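Local coordinates for N-alpha-acetyltransferase (Sulfolobus solfataricus P2, PDB 4R3L), which transfers the acetyl group of acetyl-CoA to the free alpha-amino group at protein N termini, with a preference for serine, at residues 39-44 against 65-70; 92-97 against 105-110. All coordinates share one frame; numbering follows the deposited sequence.

Interaction 1. Residues 39-44 against 65-70; sequences YYFFVE and YIMPRI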
# COMPACT_ATOMS: atom_id res chain seq x y z
N TYR A 39 -15.23 -7.62 1.49
CA TYR A 39 -14.58 -8.44 2.51
C TYR A 39 -13.69 -9.55 1.91
O TYR A 39 -12.58 -9.76 2.38
CB TYR A 39 -15.67 -9.04 3.43
CG TYR A 39 -15.17 -9.90 4.56
CD1 TYR A 39 -14.88 -9.36 5.81
CD2 TYR A 39 -15.01 -11.28 4.40
CE1 TYR A 39 -14.42 -10.16 6.85
CE2 TYR A 39 -14.57 -12.08 5.44
CZ TYR A 39 -14.27 -11.52 6.65
OH TYR A 39 -13.82 -12.34 7.67
N TYR A 40 -14.16 -10.25 0.88
CA TYR A 40 -13.40 -11.38 0.34
C TYR A 40 -12.07 -10.93 -0.27
O TYR A 40 -11.10 -11.69 -0.32
CB TYR A 40 -14.22 -12.16 -0.70
CG TYR A 40 -14.48 -11.45 -2.01
CD1 TYR A 40 -13.51 -11.39 -3.00
CD2 TYR A 40 -15.73 -10.90 -2.28
CE1 TYR A 40 -13.75 -10.76 -4.21
CE2 TYR A 40 -15.99 -10.27 -3.50
CZ TYR A 40 -14.98 -10.20 -4.45
OH TYR A 40 -15.20 -9.58 -5.66
N PHE A 41 -12.04 -9.69 -0.75
CA PHE A 41 -10.82 -9.13 -1.33
C PHE A 41 -9.74 -8.99 -0.23
O PHE A 41 -8.60 -9.41 -0.42
CB PHE A 41 -11.15 -7.79 -1.97
CG PHE A 41 -10.03 -7.15 -2.73
CD1 PHE A 41 -9.90 -7.35 -4.10
CD2 PHE A 41 -9.14 -6.30 -2.10
CE1 PHE A 41 -8.89 -6.73 -4.82
CE2 PHE A 41 -8.12 -5.68 -2.81
CZ PHE A 41 -8.00 -5.90 -4.18
N PHE A 42 -10.12 -8.43 0.91
CA PHE A 42 -9.18 -8.30 2.02
C PHE A 42 -8.72 -9.67 2.48
O PHE A 42 -7.54 -9.88 2.72
CB PHE A 42 -9.80 -7.51 3.18
CG PHE A 42 -9.99 -6.05 2.88
CD1 PHE A 42 -8.93 -5.16 3.05
CD2 PHE A 42 -11.20 -5.56 2.42
CE1 PHE A 42 -9.09 -3.81 2.78
CE2 PHE A 42 -11.36 -4.21 2.13
CZ PHE A 42 -10.30 -3.34 2.32
N VAL A 43 -9.65 -10.63 2.55
CA VAL A 43 -9.30 -11.96 3.03
C VAL A 43 -8.29 -12.64 2.11
O VAL A 43 -7.33 -13.25 2.57
CB VAL A 43 -10.57 -12.85 3.19
CG1 VAL A 43 -10.19 -14.32 3.38
CG2 VAL A 43 -11.38 -12.36 4.36
N GLU A 44 -8.49 -12.52 0.80
CA GLU A 44 -7.58 -13.20 -0.11
C GLU A 44 -6.19 -12.59 -0.08
O GLU A 44 -5.20 -13.29 -0.19
CB GLU A 44 -8.12 -13.20 -1.53
CG GLU A 44 -9.27 -14.20 -1.62
CD GLU A 44 -9.92 -14.26 -2.98
OE1 GLU A 44 -11.07 -13.78 -3.09
OE2 GLU A 44 -9.31 -14.83 -3.91
N TYR A 65 -3.50 0.54 8.15
CA TYR A 65 -3.10 -0.73 7.57
C TYR A 65 -2.42 -0.52 6.25
O TYR A 65 -2.54 0.55 5.63
CB TYR A 65 -4.33 -1.65 7.39
CG TYR A 65 -5.24 -1.17 6.29
CD1 TYR A 65 -5.08 -1.61 4.99
CD2 TYR A 65 -6.25 -0.24 6.55
CE1 TYR A 65 -5.91 -1.15 3.97
CE2 TYR A 65 -7.07 0.23 5.53
CZ TYR A 65 -6.89 -0.22 4.25
OH TYR A 65 -7.71 0.23 3.23
N ILE A 66 -1.71 -1.55 5.79
CA ILE A 66 -1.20 -1.57 4.44
C ILE A 66 -1.44 -2.95 3.85
O ILE A 66 -1.07 -3.95 4.45
CB ILE A 66 0.31 -1.21 4.38
CG1 ILE A 66 0.80 -1.20 2.92
CG2 ILE A 66 1.16 -2.16 5.25
CD1 ILE A 66 2.23 -0.64 2.77
N MET A 67 -2.08 -2.98 2.69
CA MET A 67 -2.42 -4.24 2.03
C MET A 67 -1.63 -4.38 0.74
O MET A 67 -1.76 -3.55 -0.15
CB MET A 67 -3.93 -4.29 1.73
CG MET A 67 -4.34 -5.46 0.88
SD MET A 67 -6.15 -5.70 0.90
CE MET A 67 -6.70 -4.17 0.16
N PRO A 68 -0.81 -5.44 0.64
CA PRO A 68 0.09 -5.64 -0.49
C PRO A 68 -0.44 -6.65 -1.50
O PRO A 68 -1.37 -7.41 -1.20
CB PRO A 68 1.34 -6.20 0.20
CG PRO A 68 0.73 -7.15 1.21
CD PRO A 68 -0.55 -6.44 1.70
N ARG A 69 0.19 -6.66 -2.67
CA ARG A 69 -0.00 -7.72 -3.65
C ARG A 69 1.37 -8.04 -4.21
O ARG A 69 2.15 -7.13 -4.50
CB ARG A 69 -0.96 -7.29 -4.76
CG ARG A 69 -1.24 -8.36 -5.80
CD ARG A 69 -1.77 -7.69 -7.06
NE ARG A 69 -2.61 -8.58 -7.84
CZ ARG A 69 -3.04 -8.29 -9.07
NH1 ARG A 69 -2.67 -7.14 -9.63
NH2 ARG A 69 -3.82 -9.14 -9.72
N ILE A 70 1.69 -9.32 -4.36
CA ILE A 70 3.00 -9.71 -4.88
C ILE A 70 2.84 -10.20 -6.32
O ILE A 70 1.94 -11.01 -6.61
CB ILE A 70 3.65 -10.81 -4.03
CG1 ILE A 70 3.83 -10.33 -2.58
CG2 ILE A 70 4.98 -11.20 -4.64
CD1 ILE A 70 4.72 -9.09 -2.47
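A Met-aromatic cluster joins the helix beginning at Y39 to the central sheet of this GNAT fold, with M67 of strand 65-70 set between F41 and F42 of helix 39-44. The M67 chain leaves the strand extended, CG anti to the backbone N (chi1 172°), and bends only at its last torsion (chi3 63°), which swings the methyl group in between the two phenyl rings. There M67 CE lies in the plane of the F41 ring, at its edge, 3.6 Å from F41 CE2. The same methyl carbon is 3.6 Å from F42 CE1, while M67 SD approaches F42 CD1 at 3.6 Å. This sulfur stands 4.5 Å from the centroid of the F42 ring and 49° off its normal, an oblique approach, and the M67 and F42 side chains run at about a right angle to each other. That same F42 CE1 also meets Y65, whose CE1 lies 4.3 Å away. A leucine in place of F42 would probably leave M67 SD without its nearer aromatic partner and open a gap between M67 and Y65. The Y65 hydroxyl is hydrogen-bonded to S91 and N29. Around the cluster, F42 also packs on I25 and I26 of helix 22-32, F41 stacks on the substrate-binding Y37, and strand 65-70 pairs with strand 83-94, whose V90 touches F41.

Interaction 2. Residues 92-97 against 105-110; sequences IAVLEE and TTLLEA. With COA (coenzyme A), chain C.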
# COMPACT_ATOMS: atom_id res chain seq x y z
N ILE A 92 -3.31 1.69 1.36
CA ILE A 92 -2.75 2.10 2.64
C ILE A 92 -3.58 3.26 3.19
O ILE A 92 -3.95 4.19 2.47
CB ILE A 92 -1.25 2.48 2.52
CG1 ILE A 92 -0.65 2.80 3.88
CG2 ILE A 92 -1.04 3.65 1.55
CD1 ILE A 92 0.85 3.10 3.81
N ALA A 93 -3.93 3.19 4.46
CA ALA A 93 -4.72 4.24 5.07
C ALA A 93 -4.45 4.32 6.56
O ALA A 93 -4.10 3.33 7.19
CB ALA A 93 -6.20 4.01 4.80
N VAL A 94 -4.60 5.52 7.12
CA VAL A 94 -4.43 5.76 8.54
C VAL A 94 -5.58 6.64 9.02
O VAL A 94 -5.90 7.63 8.36
CB VAL A 94 -3.07 6.44 8.84
CG1 VAL A 94 -2.92 6.76 10.32
CG2 VAL A 94 -1.91 5.58 8.34
N LEU A 95 -6.22 6.29 10.14
CA LEU A 95 -7.30 7.11 10.69
C LEU A 95 -6.81 8.55 10.91
O LEU A 95 -5.68 8.75 11.37
CB LEU A 95 -7.84 6.52 12.00
CG LEU A 95 -8.71 5.26 11.91
CD1 LEU A 95 -9.09 4.74 13.28
CD2 LEU A 95 -9.95 5.52 11.07
N GLU A 96 -7.64 9.53 10.56
CA GLU A 96 -7.27 10.95 10.60
C GLU A 96 -6.66 11.38 11.93
O GLU A 96 -5.68 12.13 11.95
CB GLU A 96 -8.49 11.83 10.31
CG GLU A 96 -8.17 13.33 10.16
CD GLU A 96 -8.11 14.07 11.49
OE1 GLU A 96 -8.81 13.66 12.44
OE2 GLU A 96 -7.37 15.07 11.58
N GLU A 97 -7.23 10.91 13.03
CA GLU A 97 -6.79 11.32 14.36
C GLU A 97 -5.35 10.91 14.64
O GLU A 97 -4.67 11.51 15.48
CB GLU A 97 -7.73 10.74 15.43
CG GLU A 97 -9.15 11.29 15.38
CD GLU A 97 -10.05 10.56 14.37
OE1 GLU A 97 -9.58 9.64 13.67
OE2 GLU A 97 -11.25 10.92 14.29
N THR A 105 4.61 5.82 7.22
CA THR A 105 6.01 5.56 6.92
C THR A 105 6.45 4.22 7.45
O THR A 105 7.15 3.48 6.76
CB THR A 105 6.93 6.67 7.51
OG1 THR A 105 6.65 7.90 6.85
CG2 THR A 105 8.38 6.31 7.29
N THR A 106 6.03 3.87 8.67
CA THR A 106 6.49 2.61 9.23
C THR A 106 5.73 1.43 8.61
O THR A 106 6.30 0.36 8.45
CB THR A 106 6.35 2.58 10.76
OG1 THR A 106 4.97 2.74 11.13
CG2 THR A 106 7.19 3.71 11.38
N LEU A 107 4.46 1.63 8.26
CA LEU A 107 3.73 0.57 7.55
C LEU A 107 4.44 0.23 6.23
O LEU A 107 4.63 -0.95 5.88
CB LEU A 107 2.27 0.98 7.27
CG LEU A 107 1.32 0.95 8.47
CD1 LEU A 107 -0.00 1.65 8.15
CD2 LEU A 107 1.07 -0.48 8.94
N LEU A 108 4.81 1.26 5.47
CA LEU A 108 5.51 1.04 4.20
C LEU A 108 6.86 0.37 4.41
O LEU A 108 7.23 -0.50 3.63
CB LEU A 108 5.70 2.36 3.45
CG LEU A 108 4.50 2.89 2.68
CD1 LEU A 108 4.56 4.40 2.54
CD2 LEU A 108 4.43 2.22 1.30
N GLU A 109 7.60 0.77 5.44
CA GLU A 109 8.90 0.16 5.65
C GLU A 109 8.76 -1.32 5.95
O GLU A 109 9.54 -2.13 5.46
CB GLU A 109 9.66 0.84 6.79
CG GLU A 109 11.13 0.40 6.89
CD GLU A 109 11.38 -0.85 7.74
OE1 GLU A 109 10.45 -1.33 8.44
OE2 GLU A 109 12.52 -1.37 7.72
N ALA A 110 7.76 -1.65 6.77
CA ALA A 110 7.57 -3.04 7.17
C ALA A 110 7.15 -3.88 5.97
O ALA A 110 7.66 -5.00 5.77
CB ALA A 110 6.51 -3.13 8.27
N1A COA C . 0.89 17.27 4.04
C2A COA C . 2.19 17.32 3.70
N3A COA C . 2.99 16.27 3.91
C4A COA C . 2.50 15.12 4.48
C5A COA C . 1.16 15.05 4.84
C6A COA C . 0.35 16.17 4.61
N6A COA C . -1.06 16.13 4.97
N7A COA C . 0.95 13.79 5.38
C8A COA C . 2.13 13.11 5.35
N9A COA C . 3.08 13.90 4.80
C1B COA C . 4.50 13.58 4.59
C2B COA C . 5.33 14.36 5.52
O2B COA C . 6.59 14.59 4.98
C3B COA C . 5.48 13.47 6.65
O3B COA C . 6.55 13.87 7.40
P3B COA C . 6.31 14.77 8.67
O7A COA C . 7.55 14.75 9.57
O8A COA C . 5.16 14.25 9.42
O9A COA C . 6.03 16.18 8.23
C4B COA C . 5.71 12.19 5.97
O4B COA C . 4.80 12.20 4.89
C5B COA C . 5.39 11.04 6.83
O5B COA C . 4.01 10.89 7.05
P1A COA C . 3.35 9.82 8.00
O1A COA C . 3.08 10.39 9.37
O2A COA C . 4.19 8.61 8.05
O3A COA C . 1.95 9.56 7.27
P2A COA C . 0.56 9.32 7.98
O4A COA C . -0.05 10.62 8.49
O5A COA C . 0.69 8.30 9.06
O6A COA C . -0.43 8.73 6.85
CBP COA C . -1.53 8.84 4.68
CCP COA C . -0.30 9.20 5.56
CDP COA C . -1.36 9.45 3.32
CEP COA C . -1.60 7.32 4.58
CAP COA C . -2.73 9.40 5.42
OAP COA C . -2.85 10.82 5.30
C9P COA C . -4.07 8.84 4.97
O9P COA C . -4.50 7.76 5.46
N8P COA C . -4.91 9.53 4.02
C7P COA C . -6.20 9.02 3.57
C6P COA C . -6.10 7.66 2.82
C5P COA C . -5.09 7.69 1.68
O5P COA C . -5.13 8.65 0.87
N4P COA C . -4.09 6.63 1.55
C3P COA C . -3.12 6.67 0.47
C2P COA C . -3.62 6.46 -0.95
S1P COA C . -2.44 6.08 -2.20
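I92 and L108 meet with their side chains at about a right angle, the end of the isoleucine reaching the branch point of the leucine: I92 CD1 lies 3.8 Å from L108 CG. The extended form of I92, with CG1 anti to the backbone N (chi1 -175°) and chi2 also near 180°, carries that methyl group out from strand 92-94 to helix 105-110. It arrives between two successive helix residues, since I92 CD1 is also 4.3 Å from L107 CB. The other branch of I92 goes to the cofactor, its CG2 resting 3.8 Å from C3P of coenzyme A. Two residues further along the strand, V94 serves both partners with one methyl group. Its CG2 touches L107 CD1 loosely, and V94 CG2 also comes within 3.8 Å of coenzyme A O6A, the ester oxygen that links the pyrophosphate to the pantetheine arm.

The backbone edge beside these side chains is used by the pantetheine arm, which lies along it much as an additional strand would. Coenzyme A N4P donates to I92 O, and V94 N donates to coenzyme A O9P at 2.8 Å. On the helix side, T105 grips a single phosphate oxygen twice, through T105 N to coenzyme A O2A (2.9 Å) and through T105 OG1 to that same O2A (2.8 Å). Backbone N-H groups of R100, G102 and A104 also bond the cofactor, the arrangement characteristic of the GNAT pyrophosphate-binding loop and helix start.

Strand 83-94 and helix 103-119 are the first two elements of a beta-alpha-beta unit completed by strand 123-129. I66 of strand 61-72 packs against I92, L107 and L108, while Y139 of helix 133-141 touches I92 and L108.

In the fold
The two contacts follow one another along the chain without nesting or crossing. From the N terminus, helix 39-49 leads through strand 54-58 into strand 61-72, and interaction 1 closes this loop by setting the helix on the sheet. The chain then returns along the antiparallel neighbour, strand 83-94, and interaction 2 closes a shorter loop in which helix 103-119 folds back on that strand. Because 61-72 and 83-94 are adjacent, the contacts meet directly: Y65 N and A93 O lie 3.0 Å apart, a probable hydrogen bond, and L107 packs beside Y65 and I66. A helix near the substrate site and the cofactor-binding helix are thus tied to neighbouring strands of one sheet.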